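BtGH115A (Bacteroides thetaiotaomicron, PDB 5BY3) is a family GH115 4-O-methyl-alpha-glucuronidase, a glycoside hydrolase with specificity for decorated arabinogalactans. Local coordinates at residues A[639-651]-A[765-777]. Residues are numbered along the deposited sequence; the frame is centred on the assembly and turned at random.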
loop_
_atom_site.group_PDB
_atom_site.type_symbol
_atom_site.label_atom_id
_atom_site.label_comp_id
_atom_site.label_asym_id
_atom_site.label_seq_id
_atom_site.Cartn_x
_atom_site.Cartn_y
_atom_site.Cartn_z
ATOM N N ALA A 639 21.924 -14.530 -25.041
ATOM C CA ALA A 639 22.976 -13.741 -25.652
ATOM C C ALA A 639 22.619 -12.280 -25.497
ATOM O O ALA A 639 21.438 -11.912 -25.524
ATOM C CB ALA A 639 23.105 -14.098 -27.121
ATOM N N ASP A 640 23.656 -11.465 -25.319
ATOM C CA ASP A 640 23.542 -10.018 -25.274
ATOM C C ASP A 640 23.142 -9.575 -26.669
ATOM O O ASP A 640 23.639 -10.098 -27.666
ATOM C CB ASP A 640 24.906 -9.443 -24.887
ATOM C CG ASP A 640 24.813 -8.245 -23.974
ATOM O OD1 ASP A 640 24.035 -8.258 -22.988
ATOM O OD2 ASP A 640 25.551 -7.278 -24.239
ATOM N N ARG A 641 22.218 -8.647 -26.770
ATOM C CA ARG A 641 21.753 -8.312 -28.081
ATOM C C ARG A 641 21.880 -6.813 -28.308
ATOM O O ARG A 641 21.253 -6.025 -27.609
ATOM C CB ARG A 641 20.336 -8.809 -28.274
ATOM C CG ARG A 641 19.892 -8.728 -29.713
ATOM C CD ARG A 641 18.487 -9.256 -29.803
ATOM N NE ARG A 641 17.911 -9.015 -31.120
ATOM C CZ ARG A 641 16.655 -8.626 -31.308
ATOM N NH1 ARG A 641 15.869 -8.405 -30.267
ATOM N NH2 ARG A 641 16.181 -8.442 -32.532
ATOM N N LYS A 642 22.709 -6.448 -29.286
ATOM C CA LYS A 642 23.003 -5.057 -29.614
ATOM C C LYS A 642 21.827 -4.349 -30.310
ATOM O O LYS A 642 21.443 -4.692 -31.448
ATOM C CB LYS A 642 24.299 -4.963 -30.445
ATOM C CG LYS A 642 24.772 -3.552 -30.837
ATOM C CD LYS A 642 25.620 -2.856 -29.767
ATOM C CE LYS A 642 26.355 -1.630 -30.305
ATOM N NZ LYS A 642 25.440 -0.563 -30.802
ATOM N N ALA A 643 21.274 -3.377 -29.578
ATOM C CA ALA A 643 20.303 -2.393 -30.073
ATOM C C ALA A 643 21.029 -1.314 -30.869
ATOM O O ALA A 643 22.139 -0.948 -30.507
ATOM C CB ALA A 643 19.575 -1.768 -28.887
ATOM N N VAL A 644 20.435 -0.807 -31.950
ATOM C CA VAL A 644 21.026 0.377 -32.616
ATOM C C VAL A 644 20.698 1.684 -31.889
ATOM O O VAL A 644 21.568 2.537 -31.714
ATOM C CB VAL A 644 20.759 0.486 -34.144
ATOM C CG1 VAL A 644 21.708 -0.417 -34.911
ATOM C CG2 VAL A 644 19.310 0.198 -34.505
ATOM N N CYS A 645 19.453 1.835 -31.455
ATOM C CA CYS A 645 19.075 2.960 -30.607
ATOM C C CYS A 645 18.396 2.493 -29.332
ATOM O O CYS A 645 17.815 1.407 -29.304
ATOM C CB CYS A 645 18.175 3.919 -31.353
ATOM S SG CYS A 645 18.822 4.383 -32.966
ATOM N N GLN A 646 18.487 3.328 -28.293
ATOM C CA GLN A 646 17.881 3.084 -26.998
ATOM C C GLN A 646 17.546 4.428 -26.343
ATOM O O GLN A 646 18.441 5.238 -26.069
ATOM C CB GLN A 646 18.851 2.283 -26.134
ATOM C CG GLN A 646 18.290 1.735 -24.839
ATOM C CD GLN A 646 18.904 0.391 -24.482
ATOM O OE1 GLN A 646 19.955 -0.004 -25.021
ATOM N NE2 GLN A 646 18.249 -0.325 -23.569
ATOM N N TRP A 647 16.254 4.636 -26.080
ATOM C CA TRP A 647 15.706 5.920 -25.636
ATOM C C TRP A 647 14.845 5.801 -24.401
ATOM O O TRP A 647 14.276 4.730 -24.140
ATOM C CB TRP A 647 14.837 6.525 -26.730
ATOM C CG TRP A 647 15.593 6.866 -27.977
ATOM C CD1 TRP A 647 16.677 7.700 -28.076
ATOM C CD2 TRP A 647 15.317 6.402 -29.310
ATOM N NE1 TRP A 647 17.097 7.764 -29.373
ATOM C CE2 TRP A 647 16.278 6.986 -30.156
ATOM C CE3 TRP A 647 14.350 5.556 -29.871
ATOM C CZ2 TRP A 647 16.311 6.745 -31.533
ATOM C CZ3 TRP A 647 14.382 5.316 -31.252
ATOM C CH2 TRP A 647 15.357 5.914 -32.059
ATOM N N ASN A 648 14.794 6.909 -23.655
ATOM C CA ASN A 648 13.789 7.232 -22.634
ATOM C C ASN A 648 12.875 8.288 -23.239
ATOM O O ASN A 648 13.185 8.851 -24.296
ATOM C CB ASN A 648 14.462 7.773 -21.365
ATOM C CG ASN A 648 15.415 8.961 -21.648
ATOM O OD1 ASN A 648 14.981 10.116 -21.905
ATOM N ND2 ASN A 648 16.728 8.679 -21.593
ATOM N N ALA A 649 11.765 8.595 -22.584
ATOM C CA ALA A 649 10.763 9.476 -23.208
ATOM C C ALA A 649 11.213 10.914 -23.546
ATOM O O ALA A 649 10.575 11.585 -24.369
ATOM C CB ALA A 649 9.482 9.478 -22.384
ATOM N N ALA A 650 12.303 11.368 -22.918
ATOM C CA ALA A 650 12.782 12.751 -23.045
ATOM C C ALA A 650 13.955 12.913 -24.022
ATOM O O ALA A 650 14.318 14.042 -24.367
ATOM C CB ALA A 650 13.133 13.335 -21.676
ATOM N N GLU A 651 14.539 11.793 -24.460
ATOM C CA GLU A 651 15.501 11.789 -25.571
ATOM C C GLU A 651 14.807 12.162 -26.887
ATOM O O GLU A 651 15.472 12.443 -27.886
ATOM C CB GLU A 651 16.236 10.450 -25.697
ATOM C CG GLU A 651 17.129 10.133 -24.509
ATOM C CD GLU A 651 18.330 9.231 -24.831
ATOM O OE1 GLU A 651 18.171 8.133 -25.419
ATOM O OE2 GLU A 651 19.467 9.613 -24.463
ATOM N N GLY A 765 -4.335 6.945 -20.208
ATOM C CA GLY A 765 -3.168 6.745 -19.317
ATOM C C GLY A 765 -2.036 5.902 -19.883
ATOM O O GLY A 765 -1.754 4.803 -19.368
ATOM N N VAL A 766 -1.404 6.425 -20.943
ATOM C CA VAL A 766 -0.362 5.729 -21.722
ATOM C C VAL A 766 0.976 6.190 -21.202
ATOM O O VAL A 766 1.293 7.398 -21.267
ATOM C CB VAL A 766 -0.424 6.110 -23.210
ATOM C CG1 VAL A 766 0.779 5.592 -23.990
ATOM C CG2 VAL A 766 -1.732 5.632 -23.824
ATOM N N ILE A 767 1.770 5.262 -20.673
ATOM C CA ILE A 767 3.006 5.711 -20.062
ATOM C C ILE A 767 4.149 4.944 -20.664
ATOM O O ILE A 767 4.243 3.722 -20.475
ATOM C CB ILE A 767 2.974 5.588 -18.526
ATOM C CG1 ILE A 767 1.945 6.539 -17.951
ATOM C CG2 ILE A 767 4.325 5.936 -17.922
ATOM C CD1 ILE A 767 1.119 5.901 -16.855
ATOM N N LEU A 768 4.992 5.679 -21.393
ATOM C CA LEU A 768 6.168 5.126 -22.049
ATOM C C LEU A 768 7.321 4.985 -21.072
ATOM O O LEU A 768 7.570 5.878 -20.266
ATOM C CB LEU A 768 6.572 5.983 -23.266
ATOM C CG LEU A 768 7.772 5.467 -24.090
ATOM C CD1 LEU A 768 7.488 4.191 -24.876
ATOM C CD2 LEU A 768 8.327 6.547 -25.011
ATOM N N ASP A 769 8.019 3.857 -21.165
ATOM C CA ASP A 769 9.185 3.549 -20.329
ATOM C C ASP A 769 10.438 3.503 -21.184
ATOM O O ASP A 769 11.324 4.296 -20.982
ATOM C CB ASP A 769 9.001 2.214 -19.579
ATOM C CG ASP A 769 9.827 2.136 -18.304
ATOM O OD1 ASP A 769 10.258 3.201 -17.870
ATOM O OD2 ASP A 769 10.023 1.041 -17.708
ATOM N N GLN A 770 10.518 2.571 -22.128
ATOM C CA GLN A 770 11.709 2.436 -22.979
ATOM C C GLN A 770 11.346 2.217 -24.432
ATOM O O GLN A 770 10.230 1.820 -24.741
ATOM C CB GLN A 770 12.589 1.294 -22.516
ATOM C CG GLN A 770 13.113 1.495 -21.098
ATOM C CD GLN A 770 13.816 0.272 -20.532
ATOM O OE1 GLN A 770 13.218 -0.795 -20.386
ATOM N NE2 GLN A 770 15.090 0.418 -20.223
ATOM N N VAL A 771 12.292 2.502 -25.314
ATOM C CA VAL A 771 12.228 2.153 -26.725
ATOM C C VAL A 771 13.624 1.627 -27.114
ATOM O O VAL A 771 14.635 2.260 -26.782
ATOM C CB VAL A 771 11.870 3.372 -27.613
ATOM C CG1 VAL A 771 11.803 2.942 -29.070
ATOM C CG2 VAL A 771 10.525 4.004 -27.222
HETATM N N MSE A 772 13.678 0.471 -27.788
HETATM C CA MSE A 772 14.927 -0.024 -28.406
HETATM C C MSE A 772 14.770 -0.305 -29.897
HETATM O O MSE A 772 13.653 -0.448 -30.400
HETATM C CB MSE A 772 15.476 -1.212 -27.647
HETATM C CG MSE A 772 15.911 -0.817 -26.237
HETATM SE SE MSE A 772 14.434 -1.144 -24.980
HETATM C CE MSE A 772 15.401 -2.058 -23.522
ATOM N N LEU A 773 15.887 -0.380 -30.620
ATOM C CA LEU A 773 15.822 -0.451 -32.095
ATOM C C LEU A 773 16.185 -1.757 -32.833
ATOM O O LEU A 773 15.363 -2.216 -33.603
ATOM C CB LEU A 773 16.278 0.847 -32.788
ATOM C CG LEU A 773 15.152 1.628 -33.515
ATOM C CD1 LEU A 773 13.822 1.799 -32.787
ATOM C CD2 LEU A 773 15.639 2.991 -33.976
ATOM N N TYR A 774 17.370 -2.337 -32.651
ATOM C CA TYR A 774 17.731 -3.640 -33.341
ATOM C C TYR A 774 17.576 -3.739 -34.885
ATOM O O TYR A 774 16.455 -3.669 -35.425
ATOM C CB TYR A 774 17.046 -4.879 -32.692
ATOM C CG TYR A 774 17.077 -4.879 -31.181
ATOM C CD1 TYR A 774 18.263 -5.159 -30.469
ATOM C CD2 TYR A 774 15.925 -4.568 -30.459
ATOM C CE1 TYR A 774 18.287 -5.129 -29.070
ATOM C CE2 TYR A 774 15.936 -4.544 -29.077
ATOM C CZ TYR A 774 17.112 -4.808 -28.387
ATOM O OH TYR A 774 17.057 -4.774 -27.020
ATOM N N GLU A 775 18.696 -3.971 -35.574
ATOM C CA GLU A 775 18.713 -4.111 -37.047
ATOM C C GLU A 775 17.784 -5.194 -37.641
ATOM O O GLU A 775 16.659 -4.859 -38.007
ATOM C CB GLU A 775 20.148 -4.151 -37.598
ATOM C CG GLU A 775 20.540 -2.825 -38.253
ATOM C CD GLU A 775 21.979 -2.378 -38.010
ATOM O OE1 GLU A 775 22.200 -1.143 -38.033
ATOM O OE2 GLU A 775 22.882 -3.229 -37.826
ATOM N N VAL A 776 18.226 -6.456 -37.726
ATOM C CA VAL A 776 17.385 -7.616 -38.189
ATOM C C VAL A 776 16.876 -7.617 -39.657
ATOM O O VAL A 776 16.638 -6.561 -40.248
ATOM C CB VAL A 776 16.216 -7.975 -37.212
ATOM C CG1 VAL A 776 16.609 -7.738 -35.759
ATOM C CG2 VAL A 776 14.919 -7.251 -37.563
ATOM N N ASN A 777 16.669 -8.819 -40.209
ATOM C CA ASN A 777 16.303 -8.998 -41.636
ATOM C C ASN A 777 14.939 -9.622 -41.971
ATOM O O ASN A 777 14.136 -9.024 -42.698
ATOM C CB ASN A 777 17.441 -9.701 -42.399
ATOM C CG ASN A 777 18.442 -8.710 -42.968
ATOM O OD1 ASN A 777 19.600 -8.657 -42.547
ATOM N ND2 ASN A 777 17.984 -7.882 -43.908
#
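An antiparallel beta bridge joins Trp647 to Val771 where the short strand 646-647 pairs with the C-terminal strand 766-772. The Trp647 N to Val771 O bond (3.0 Å) is nearly straight at 167° and lies in the carbonyl plane, whereas in the returning bond Val771 N approaches Trp647 O tilted from the plane of the Trp647 carbonyl. One step on, Gln646 and Met772, a selenomethionine, form the non-hydrogen-bonded pair; their side chains run alongside each other, with Gln646 NE2 against Met772 CE. On the other face of the sheet, Val771 CG1 meets the indole edge of Trp647, and Leu773 CD2 sits 3.5 Å from Trp647 CH2 and 3.6 Å from Cys645 SG. This face looks onto strand 677-682, where Phe680 stacks on Trp647 and Phe682 touches Cys645 and Leu773. Strand 646-647 is a short edge strand beside 766-772, in one of the two antiparallel sheets that face each other in the beta-sandwich-like C-terminal domain. Beyond the strands, the Tyr774 ring is clasped between Arg641 and Ala643. With CG anti to the backbone N (chi1 -169°) and its chain extended to NE, Arg641 lays its guanidinium flat on one ring face, CZ 4.1 Å from the ring centroid and the planes 4° apart, a cation-pi stack; Ala643 CB makes a CH-pi contact with the opposite face. Glu691 pairs with Arg641 NH2, probably helping to hold the guanidinium in place. A serine in place of Tyr774 would probably leave Arg641 without its stacking surface and open a gap beside Ala643. Nearby, Val644 CG2 packs 3.5 Å from Leu773 CB, the two side chains crossing at about a right angle.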